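Local coordinates for protein M32 carboxypeptidase (Chitinophagaceae bacterium, PDB 7A03) that probably removes single amino acids from the C-terminal ends of peptides as a metal-dependent carboxypeptidase of the M32 family, at residues L218-G229 with C265-Q276. Numbering follows the deposited sequence. Where two conformers were deposited one is given.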
# COMPACT_ATOMS: atom_id res chain seq x y z
N LEU A 218 5.96 -19.51 7.31
CA LEU A 218 5.06 -19.12 6.23
C LEU A 218 5.79 -18.31 5.16
O LEU A 218 5.61 -18.54 3.96
CB LEU A 218 3.88 -18.34 6.79
CG LEU A 218 2.93 -19.19 7.62
CD1 LEU A 218 1.90 -18.30 8.28
CD2 LEU A 218 2.26 -20.25 6.73
N LEU A 219 6.64 -17.37 5.58
CA LEU A 219 7.42 -16.61 4.60
C LEU A 219 8.32 -17.52 3.77
O LEU A 219 8.39 -17.38 2.54
CB LEU A 219 8.26 -15.56 5.33
CG LEU A 219 7.48 -14.37 5.91
CD1 LEU A 219 8.37 -13.61 6.90
CD2 LEU A 219 7.01 -13.49 4.76
N ARG A 220 8.98 -18.48 4.42
CA ARG A 220 9.79 -19.45 3.68
C ARG A 220 8.94 -20.20 2.67
O ARG A 220 9.31 -20.33 1.49
CB ARG A 220 10.43 -20.43 4.68
CG ARG A 220 11.69 -21.10 4.17
CD ARG A 220 12.91 -20.51 4.86
NE ARG A 220 12.85 -20.66 6.31
CZ ARG A 220 13.81 -20.26 7.15
NH1 ARG A 220 14.91 -19.70 6.66
NH2 ARG A 220 13.67 -20.44 8.45
N GLN A 221 7.78 -20.69 3.10
CA GLN A 221 6.93 -21.47 2.21
C GLN A 221 6.42 -20.63 1.04
O GLN A 221 6.24 -21.16 -0.06
CB GLN A 221 5.77 -22.07 2.98
CG GLN A 221 6.19 -23.10 4.04
CD GLN A 221 5.04 -23.48 4.95
OE1 GLN A 221 3.88 -23.49 4.51
NE2 GLN A 221 5.34 -23.80 6.20
N MET A 222 6.20 -19.33 1.26
CA MET A 222 5.76 -18.45 0.18
C MET A 222 6.85 -18.26 -0.87
O MET A 222 6.55 -17.99 -2.04
CB MET A 222 5.35 -17.08 0.73
CG MET A 222 4.02 -17.08 1.47
SD MET A 222 3.82 -15.61 2.50
CE MET A 222 3.68 -14.30 1.27
N GLY A 223 8.12 -18.39 -0.47
CA GLY A 223 9.23 -18.20 -1.39
C GLY A 223 10.15 -17.05 -1.02
O GLY A 223 11.01 -16.67 -1.83
N TYR A 224 9.98 -16.46 0.16
CA TYR A 224 10.86 -15.37 0.59
C TYR A 224 12.27 -15.90 0.78
O TYR A 224 12.49 -16.93 1.44
CB TYR A 224 10.32 -14.83 1.90
CG TYR A 224 11.01 -13.61 2.49
CD1 TYR A 224 11.41 -12.55 1.70
CD2 TYR A 224 11.22 -13.52 3.86
CE1 TYR A 224 12.03 -11.43 2.27
CE2 TYR A 224 11.83 -12.42 4.43
CZ TYR A 224 12.23 -11.39 3.62
OH TYR A 224 12.82 -10.29 4.20
N ASP A 225 13.24 -15.23 0.16
CA ASP A 225 14.63 -15.68 0.19
C ASP A 225 15.27 -15.05 1.42
O ASP A 225 15.59 -13.85 1.44
CB ASP A 225 15.34 -15.27 -1.10
CG ASP A 225 16.81 -15.69 -1.14
OD1 ASP A 225 17.30 -16.25 -0.14
OD2 ASP A 225 17.45 -15.46 -2.19
N MET A 226 15.45 -15.84 2.48
CA MET A 226 16.00 -15.29 3.71
C MET A 226 17.53 -15.26 3.74
O MET A 226 18.11 -14.99 4.79
CB MET A 226 15.36 -15.94 4.95
CG MET A 226 14.06 -15.23 5.30
SD MET A 226 13.07 -15.94 6.62
CE MET A 226 12.00 -17.02 5.67
N SER A 227 18.18 -15.54 2.61
CA SER A 227 19.57 -15.12 2.41
C SER A 227 19.65 -13.76 1.71
O SER A 227 20.74 -13.21 1.55
CB SER A 227 20.37 -16.15 1.61
OG SER A 227 20.33 -17.43 2.22
N ALA A 228 18.50 -13.20 1.32
CA ALA A 228 18.38 -11.89 0.68
C ALA A 228 17.35 -11.05 1.42
O ALA A 228 16.71 -10.16 0.82
CB ALA A 228 18.02 -12.04 -0.79
N GLY A 229 17.18 -11.32 2.70
CA GLY A 229 16.20 -10.63 3.50
C GLY A 229 16.24 -11.17 4.91
O GLY A 229 17.04 -12.06 5.24
N CYS A 265 2.42 -10.87 8.51
CA CYS A 265 3.58 -11.50 7.90
C CYS A 265 3.27 -11.87 6.45
O CYS A 265 4.09 -11.64 5.56
CB CYS A 265 3.87 -12.79 8.67
SG CYS A 265 4.77 -12.55 10.20
N ILE A 266 2.08 -12.43 6.19
CA ILE A 266 1.77 -12.79 4.80
C ILE A 266 1.67 -11.54 3.93
O ILE A 266 2.14 -11.52 2.78
CB ILE A 266 0.48 -13.62 4.74
CG1 ILE A 266 0.63 -14.91 5.58
CG2 ILE A 266 0.13 -13.94 3.28
CD1 ILE A 266 -0.66 -15.64 5.81
N HIS A 267 1.07 -10.48 4.47
CA HIS A 267 0.92 -9.22 3.75
C HIS A 267 2.29 -8.65 3.35
O HIS A 267 2.55 -8.33 2.17
CB HIS A 267 0.17 -8.27 4.69
CG HIS A 267 -0.15 -6.94 4.11
ND1 HIS A 267 -1.37 -6.65 3.54
CD2 HIS A 267 0.58 -5.81 4.02
CE1 HIS A 267 -1.38 -5.39 3.14
NE2 HIS A 267 -0.20 -4.86 3.42
N GLU A 268 3.20 -8.56 4.33
CA GLU A 268 4.55 -8.07 4.03
C GLU A 268 5.28 -9.03 3.10
O GLU A 268 6.00 -8.59 2.20
CB GLU A 268 5.36 -7.83 5.30
CG GLU A 268 4.70 -6.86 6.28
CD GLU A 268 4.32 -5.53 5.66
OE1 GLU A 268 5.00 -5.06 4.73
OE2 GLU A 268 3.31 -4.95 6.09
N GLY A 269 5.11 -10.34 3.29
CA GLY A 269 5.68 -11.28 2.35
C GLY A 269 5.32 -10.96 0.92
O GLY A 269 6.15 -11.08 0.01
N GLY A 270 4.06 -10.56 0.69
CA GLY A 270 3.67 -10.26 -0.69
C GLY A 270 4.44 -9.09 -1.27
O GLY A 270 4.94 -9.15 -2.42
N HIS A 271 4.59 -8.02 -0.47
CA HIS A 271 5.48 -6.92 -0.88
C HIS A 271 6.90 -7.42 -1.14
O HIS A 271 7.56 -7.03 -2.13
CB HIS A 271 5.58 -5.87 0.23
CG HIS A 271 4.38 -4.99 0.39
ND1 HIS A 271 3.77 -4.33 -0.66
CD2 HIS A 271 3.72 -4.61 1.51
CE1 HIS A 271 2.78 -3.59 -0.19
NE2 HIS A 271 2.71 -3.75 1.12
N ALA A 272 7.41 -8.25 -0.24
CA ALA A 272 8.82 -8.61 -0.28
C ALA A 272 9.12 -9.50 -1.47
O ALA A 272 10.19 -9.37 -2.09
CB ALA A 272 9.23 -9.30 1.02
N LEU A 273 8.19 -10.38 -1.84
CA LEU A 273 8.41 -11.23 -3.00
C LEU A 273 8.49 -10.39 -4.26
O LEU A 273 9.30 -10.67 -5.17
CB LEU A 273 7.29 -12.27 -3.13
CG LEU A 273 7.22 -13.34 -2.05
CD1 LEU A 273 5.87 -14.06 -2.11
CD2 LEU A 273 8.39 -14.34 -2.18
N TYR A 274 7.65 -9.35 -4.35
CA TYR A 274 7.77 -8.41 -5.46
C TYR A 274 9.16 -7.78 -5.50
O TYR A 274 9.84 -7.77 -6.54
CB TYR A 274 6.71 -7.32 -5.31
CG TYR A 274 6.49 -6.39 -6.49
CD1 TYR A 274 7.15 -6.56 -7.70
CD2 TYR A 274 5.55 -5.36 -6.39
CE1 TYR A 274 6.90 -5.71 -8.78
CE2 TYR A 274 5.28 -4.51 -7.46
CZ TYR A 274 5.96 -4.70 -8.66
OH TYR A 274 5.68 -3.85 -9.71
N GLU A 275 9.59 -7.19 -4.37
CA GLU A 275 10.89 -6.51 -4.34
C GLU A 275 12.04 -7.46 -4.68
O GLU A 275 13.00 -7.08 -5.38
CB GLU A 275 11.11 -5.84 -3.00
CG GLU A 275 10.20 -4.63 -2.78
CD GLU A 275 10.58 -3.45 -3.66
OE1 GLU A 275 11.79 -3.24 -3.90
OE2 GLU A 275 9.69 -2.69 -4.11
N GLN A 276 11.96 -8.71 -4.21
CA GLN A 276 13.01 -9.69 -4.51
C GLN A 276 12.97 -10.13 -5.96
O GLN A 276 13.93 -10.76 -6.44
CB GLN A 276 12.94 -10.89 -3.56
CG GLN A 276 13.39 -10.54 -2.15
CD GLN A 276 13.52 -11.76 -1.25
OE1 GLN A 276 12.83 -12.75 -1.42
NE2 GLN A 276 14.41 -11.68 -0.26
O HOH W 1 11.90 -14.44 -3.35
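Leu219 and Met222, on the last turn of helix 208-222, pack against Gly269 of helix 258-277, the two short axes running 35° from parallel with a closest approach of 9.9 Å. Met222 is a knob in a hole formed by Ile266, Gly269, Gly270 and Leu273: its side chain crosses that of Ile266 at about a right angle, and the bend at chi3 turns CE toward the helix backbone, 3.5 Å from Ile266 O. Leu219 brings CD2 just as near Gly269 CA (3.5 Å). A CB on Gly269 would clash with both methyl groups, so the missing side chain is what admits them. Gly223, at positive phi, ends helix 208-222 in a Schellman motif; beyond it, Leu273 CD2 lies 3.5 Å from Tyr224 N. Helix 258-277 also carries His267, Glu268 and His271 in an HExxH pattern, consistent with the zincin-type metal site of M32 peptidases, and the contact packs against the side of this helix away from His267. Gln276 reaches across to the turn 225-228 with its chain extended beyond CG. Asp225 N points at an in-plane lone pair of Gln276 OE1, at 3.0 Å and a nearly straight 172°, and a water joins the same OE1 to Gly223 O. NE2 donates to Asp225 O, which also receives Ala228 N, and weakly to Ala228 O. A leucine in its place would probably leave Asp225 N without its acceptor and the turn less firmly tied to the helix. The Tyr224 and Gln276 side chains cross at about a right angle, with ring and amide planes 31° apart and Tyr224 CD1 3.4 Å from Gln276 OE1. Tyr224 CE1 lies 3.7 Å from Ala272 CB, while its OH faces two carbonyl oxygens of the neighbouring sheet, Val247 O and Arg230 O, which must share its single proton.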